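YfnB (PDB 3ED5) is a putative hydrolase of the haloacid dehalogenase (HAD) superfamily that may act as a 5'-nucleotidase, although its physiological substrate is not established. Local coordinates at residues Ala108-Phe119 with Leu223-Asn234. Numbering follows the deposited sequence.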
loop_
_atom_site.group_PDB
_atom_site.type_symbol
_atom_site.label_atom_id
_atom_site.label_comp_id
_atom_site.label_asym_id
_atom_site.label_seq_id
_atom_site.Cartn_x
_atom_site.Cartn_y
_atom_site.Cartn_z
ATOM N N ALA A 108 3.898 13.781 3.916
ATOM C CA ALA A 108 2.553 13.238 3.617
ATOM C C ALA A 108 1.428 14.009 4.292
ATOM O O ALA A 108 0.395 14.281 3.653
ATOM C CB ALA A 108 2.453 11.717 3.947
ATOM N N PHE A 109 1.596 14.380 5.561
ATOM C CA PHE A 109 0.481 15.051 6.260
ATOM C C PHE A 109 0.183 16.411 5.613
ATOM O O PHE A 109 -0.984 16.729 5.315
ATOM C CB PHE A 109 0.729 15.197 7.765
ATOM C CG PHE A 109 -0.448 15.713 8.510
ATOM C CD1 PHE A 109 -1.342 14.823 9.101
ATOM C CD2 PHE A 109 -0.690 17.092 8.607
ATOM C CE1 PHE A 109 -2.464 15.277 9.799
ATOM C CE2 PHE A 109 -1.821 17.557 9.292
ATOM C CZ PHE A 109 -2.695 16.637 9.901
ATOM N N ASP A 110 1.228 17.206 5.402
ATOM C CA ASP A 110 1.031 18.538 4.810
ATOM C C ASP A 110 0.463 18.429 3.381
ATOM O O ASP A 110 -0.437 19.220 2.992
ATOM C CB ASP A 110 2.329 19.337 4.823
ATOM C CG ASP A 110 2.772 19.713 6.233
ATOM O OD1 ASP A 110 1.950 19.648 7.192
ATOM O OD2 ASP A 110 3.962 20.069 6.386
ATOM N N LEU A 111 0.979 17.459 2.622
ATOM C CA LEU A 111 0.496 17.230 1.246
ATOM C C LEU A 111 -0.989 16.893 1.252
ATOM O O LEU A 111 -1.799 17.569 0.600
ATOM C CB LEU A 111 1.279 16.126 0.527
ATOM C CG LEU A 111 0.631 15.805 -0.840
ATOM C CD1 LEU A 111 1.167 16.842 -1.868
ATOM C CD2 LEU A 111 0.779 14.407 -1.303
ATOM N N ILE A 112 -1.369 15.859 1.991
ATOM C CA ILE A 112 -2.779 15.444 2.036
ATOM C C ILE A 112 -3.708 16.587 2.521
ATOM O O ILE A 112 -4.781 16.811 1.957
ATOM C CB ILE A 112 -2.925 14.160 2.878
ATOM C CG1 ILE A 112 -2.228 12.976 2.157
ATOM C CG2 ILE A 112 -4.386 13.842 3.234
ATOM C CD1 ILE A 112 -2.776 12.696 0.708
ATOM N N SER A 113 -3.288 17.302 3.564
ATOM C CA SER A 113 -4.080 18.429 4.089
ATOM C C SER A 113 -4.298 19.495 3.006
ATOM O O SER A 113 -5.418 20.030 2.841
ATOM C CB SER A 113 -3.367 19.050 5.289
ATOM O OG SER A 113 -4.078 20.192 5.720
ATOM N N ASN A 114 -3.234 19.828 2.282
ATOM C CA ASN A 114 -3.339 20.787 1.178
ATOM C C ASN A 114 -4.241 20.257 0.050
ATOM O O ASN A 114 -5.101 20.978 -0.452
ATOM C CB ASN A 114 -1.932 21.163 0.647
ATOM C CG ASN A 114 -1.241 22.210 1.510
ATOM O OD1 ASN A 114 -1.901 22.981 2.211
ATOM N ND2 ASN A 114 0.100 22.248 1.455
ATOM N N LEU A 115 -4.047 18.998 -0.348
ATOM C CA LEU A 115 -4.829 18.474 -1.483
ATOM C C LEU A 115 -6.316 18.322 -1.190
ATOM O O LEU A 115 -7.156 18.495 -2.095
ATOM C CB LEU A 115 -4.252 17.147 -1.972
ATOM C CG LEU A 115 -2.796 17.152 -2.456
ATOM C CD1 LEU A 115 -2.440 15.751 -2.992
ATOM C CD2 LEU A 115 -2.511 18.228 -3.511
ATOM N N GLN A 116 -6.650 18.027 0.069
ATOM C CA GLN A 116 -8.031 17.871 0.473
ATOM C C GLN A 116 -8.841 19.154 0.173
ATOM O O GLN A 116 -10.038 19.085 -0.064
ATOM C CB GLN A 116 -8.099 17.473 1.959
ATOM C CG GLN A 116 -9.493 17.133 2.497
ATOM C CD GLN A 116 -10.303 18.364 2.883
ATOM O OE1 GLN A 116 -9.751 19.435 3.168
ATOM N NE2 GLN A 116 -11.633 18.228 2.867
ATOM N N GLN A 117 -8.171 20.300 0.202
ATOM C CA GLN A 117 -8.829 21.601 -0.051
ATOM C C GLN A 117 -9.234 21.770 -1.505
ATOM O O GLN A 117 -10.085 22.626 -1.814
ATOM C CB GLN A 117 -7.887 22.730 0.334
ATOM C CG GLN A 117 -7.327 22.597 1.731
ATOM C CD GLN A 117 -7.905 23.599 2.660
ATOM O OE1 GLN A 117 -8.818 23.293 3.433
ATOM N NE2 GLN A 117 -7.405 24.832 2.580
ATOM N N GLN A 118 -8.621 21.008 -2.415
ATOM C CA GLN A 118 -8.839 21.234 -3.867
ATOM C C GLN A 118 -9.194 20.015 -4.720
ATOM O O GLN A 118 -9.489 20.163 -5.911
ATOM C CB GLN A 118 -7.609 21.899 -4.477
ATOM C CG GLN A 118 -7.288 23.242 -3.859
ATOM C CD GLN A 118 -6.254 23.988 -4.657
ATOM O OE1 GLN A 118 -6.475 24.328 -5.826
ATOM N NE2 GLN A 118 -5.119 24.262 -4.035
ATOM N N PHE A 119 -9.134 18.826 -4.130
ATOM C CA PHE A 119 -9.397 17.574 -4.831
ATOM C C PHE A 119 -10.213 16.663 -3.937
ATOM O O PHE A 119 -10.223 16.839 -2.705
ATOM C CB PHE A 119 -8.070 16.863 -5.164
ATOM C CG PHE A 119 -7.142 17.663 -6.031
ATOM C CD1 PHE A 119 -7.195 17.548 -7.427
ATOM C CD2 PHE A 119 -6.211 18.537 -5.468
ATOM C CE1 PHE A 119 -6.337 18.297 -8.235
ATOM C CE2 PHE A 119 -5.363 19.308 -6.271
ATOM C CZ PHE A 119 -5.415 19.183 -7.659
ATOM N N LEU A 223 6.662 13.243 -2.285
ATOM C CA LEU A 223 5.261 13.619 -2.433
ATOM C C LEU A 223 5.045 15.073 -2.862
ATOM O O LEU A 223 4.085 15.357 -3.573
ATOM C CB LEU A 223 4.501 13.334 -1.141
ATOM C CG LEU A 223 4.297 11.835 -0.838
ATOM C CD1 LEU A 223 3.669 11.696 0.581
ATOM C CD2 LEU A 223 3.397 11.127 -1.842
ATOM N N GLU A 224 5.925 15.977 -2.432
ATOM C CA GLU A 224 5.755 17.405 -2.764
ATOM C C GLU A 224 5.868 17.665 -4.269
ATOM O O GLU A 224 5.385 18.696 -4.754
ATOM C CB GLU A 224 6.748 18.276 -1.987
ATOM C CG GLU A 224 8.221 17.978 -2.308
ATOM C CD GLU A 224 9.217 18.839 -1.504
ATOM O OE1 GLU A 224 8.885 19.299 -0.388
ATOM O OE2 GLU A 224 10.348 19.049 -1.985
ATOM N N GLU A 225 6.452 16.726 -5.020
ATOM C CA GLU A 225 6.486 16.867 -6.485
ATOM C C GLU A 225 5.068 16.835 -7.091
ATOM O O GLU A 225 4.894 17.197 -8.252
ATOM C CB GLU A 225 7.350 15.782 -7.122
ATOM C CG GLU A 225 8.830 15.871 -6.722
ATOM C CD GLU A 225 9.601 14.691 -7.276
ATOM O OE1 GLU A 225 9.464 14.407 -8.468
ATOM O OE2 GLU A 225 10.305 14.018 -6.519
ATOM N N LEU A 226 4.066 16.395 -6.323
ATOM C CA LEU A 226 2.689 16.397 -6.806
ATOM C C LEU A 226 2.110 17.784 -7.037
ATOM O O LEU A 226 1.209 17.921 -7.867
ATOM C CB LEU A 226 1.760 15.617 -5.889
ATOM C CG LEU A 226 1.813 14.109 -6.086
ATOM C CD1 LEU A 226 1.050 13.460 -4.919
ATOM C CD2 LEU A 226 1.225 13.641 -7.448
ATOM N N TYR A 227 2.606 18.797 -6.316
ATOM C CA TYR A 227 2.086 20.172 -6.513
ATOM C C TYR A 227 2.215 20.583 -7.973
ATOM O O TYR A 227 1.259 21.087 -8.589
ATOM C CB TYR A 227 2.767 21.182 -5.586
ATOM C CG TYR A 227 2.433 20.930 -4.139
ATOM C CD1 TYR A 227 1.110 21.008 -3.693
ATOM C CD2 TYR A 227 3.433 20.622 -3.210
ATOM C CE1 TYR A 227 0.774 20.763 -2.360
ATOM C CE2 TYR A 227 3.117 20.381 -1.861
ATOM C CZ TYR A 227 1.773 20.470 -1.448
ATOM O OH TYR A 227 1.423 20.226 -0.142
ATOM N N HIS A 228 3.395 20.365 -8.547
ATOM C CA HIS A 228 3.590 20.722 -9.942
ATOM C C HIS A 228 2.800 19.850 -10.906
ATOM O O HIS A 228 2.260 20.363 -11.867
ATOM C CB HIS A 228 5.088 20.738 -10.306
ATOM C CG HIS A 228 5.801 21.942 -9.782
ATOM N ND1 HIS A 228 7.174 22.003 -9.667
ATOM C CD2 HIS A 228 5.327 23.119 -9.304
ATOM C CE1 HIS A 228 7.518 23.188 -9.195
ATOM N NE2 HIS A 228 6.419 23.882 -8.962
ATOM N N ILE A 229 2.743 18.546 -10.654
ATOM C CA ILE A 229 2.002 17.627 -11.542
ATOM C C ILE A 229 0.515 17.974 -11.545
ATOM O O ILE A 229 -0.157 17.912 -12.604
ATOM C CB ILE A 229 2.264 16.160 -11.115
ATOM C CG1 ILE A 229 3.685 15.766 -11.599
ATOM C CG2 ILE A 229 1.226 15.173 -11.658
ATOM C CD1 ILE A 229 4.209 14.526 -10.882
ATOM N N LEU A 230 0.022 18.378 -10.380
ATOM C CA LEU A 230 -1.409 18.702 -10.219
ATOM C C LEU A 230 -1.690 20.162 -10.571
ATOM O O LEU A 230 -2.869 20.583 -10.603
ATOM C CB LEU A 230 -1.843 18.403 -8.783
ATOM C CG LEU A 230 -1.749 16.921 -8.398
ATOM C CD1 LEU A 230 -2.128 16.768 -6.922
ATOM C CD2 LEU A 230 -2.645 16.035 -9.278
ATOM N N ASN A 231 -0.612 20.927 -10.817
ATOM C CA ASN A 231 -0.676 22.355 -11.114
ATOM C C ASN A 231 -1.463 23.133 -10.061
ATOM O O ASN A 231 -2.411 23.855 -10.378
ATOM C CB ASN A 231 -1.240 22.624 -12.520
ATOM C CG ASN A 231 -1.089 24.081 -12.937
ATOM O OD1 ASN A 231 -0.185 24.780 -12.463
ATOM N ND2 ASN A 231 -1.982 24.545 -13.807
ATOM N N ILE A 232 -1.078 22.948 -8.809
ATOM C CA ILE A 232 -1.611 23.761 -7.714
ATOM C C ILE A 232 -0.444 24.298 -6.891
ATOM O O ILE A 232 0.592 23.635 -6.771
ATOM C CB ILE A 232 -2.601 22.980 -6.791
ATOM C CG1 ILE A 232 -1.940 21.773 -6.131
ATOM C CG2 ILE A 232 -3.874 22.556 -7.537
ATOM C CD1 ILE A 232 -2.421 21.584 -4.722
ATOM N N GLU A 233 -0.605 25.495 -6.328
ATOM C CA GLU A 233 0.438 26.099 -5.485
ATOM C C GLU A 233 0.519 25.461 -4.100
ATOM O O GLU A 233 -0.504 25.251 -3.440
ATOM C CB GLU A 233 0.207 27.596 -5.343
ATOM C CG GLU A 233 -0.217 28.241 -6.640
ATOM C CD GLU A 233 0.126 29.704 -6.695
ATOM O OE1 GLU A 233 -0.439 30.489 -5.894
ATOM O OE2 GLU A 233 0.965 30.064 -7.552
ATOM N N ASN A 234 1.740 25.168 -3.664
ATOM C CA ASN A 234 1.983 24.642 -2.324
ATOM C C ASN A 234 1.695 25.684 -1.240
ATOM O O ASN A 234 2.043 26.865 -1.390
ATOM C CB ASN A 234 3.430 24.148 -2.214
ATOM C CG ASN A 234 3.753 23.529 -0.845
ATOM O OD1 ASN A 234 2.910 23.475 0.061
ATOM N ND2 ASN A 234 4.987 23.055 -0.700
#
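Leu111 and Tyr227 meet between two helices, 108-116 and 226-230, that run nearly parallel, their axes 25° apart and 12.1 Å at closest approach. Both pack on the Rossmann-like parallel sheet of the HAD fold, where Leu115 and Phe119 also touch strand 9-12 and Leu226 touches strand 218-220. A gap of this width is filled by leucines and by the long Tyr227. Leu111 lays CD1 over one face of the Tyr227 ring, 4.1 Å from its centroid in a CH-pi contact, its CG standing opposite the backbone N (chi1 173°), while CD2 meets Leu226 CD1. Asn234 CB lies over the opposite face, so the phenol is sandwiched. At one end of the interface the small Ala108 lets Leu223 CD1 come within 3.6 Å of its CB. Beyond the other end of the helices, a Schellman motif at Asn231 turns the chain back, and Ile232 and Phe119 close the interface. There Leu115 CD2 touches both Leu230 CD1 and Ile232 CD1, and Phe119 places CZ 3.7 Å from Ile232 CG2, with Leu230 CD1 over a face of its ring. Tyrosine suits its place because its ring offers a pi face to Leu111 CD1, yet it ends in a hydroxyl that reaches the partly exposed Asn114. Trimmed to an alanine, Tyr227 would lose its ring and hydroxyl, which is likely to open a gap beside Leu111 CD1 and leave the Asn114 amide without this acceptor. That bond is nearly straight: Asn114 ND2 donates to Tyr227 OH at 2.9 Å and 174°, the oxygen lying almost in the amide plane.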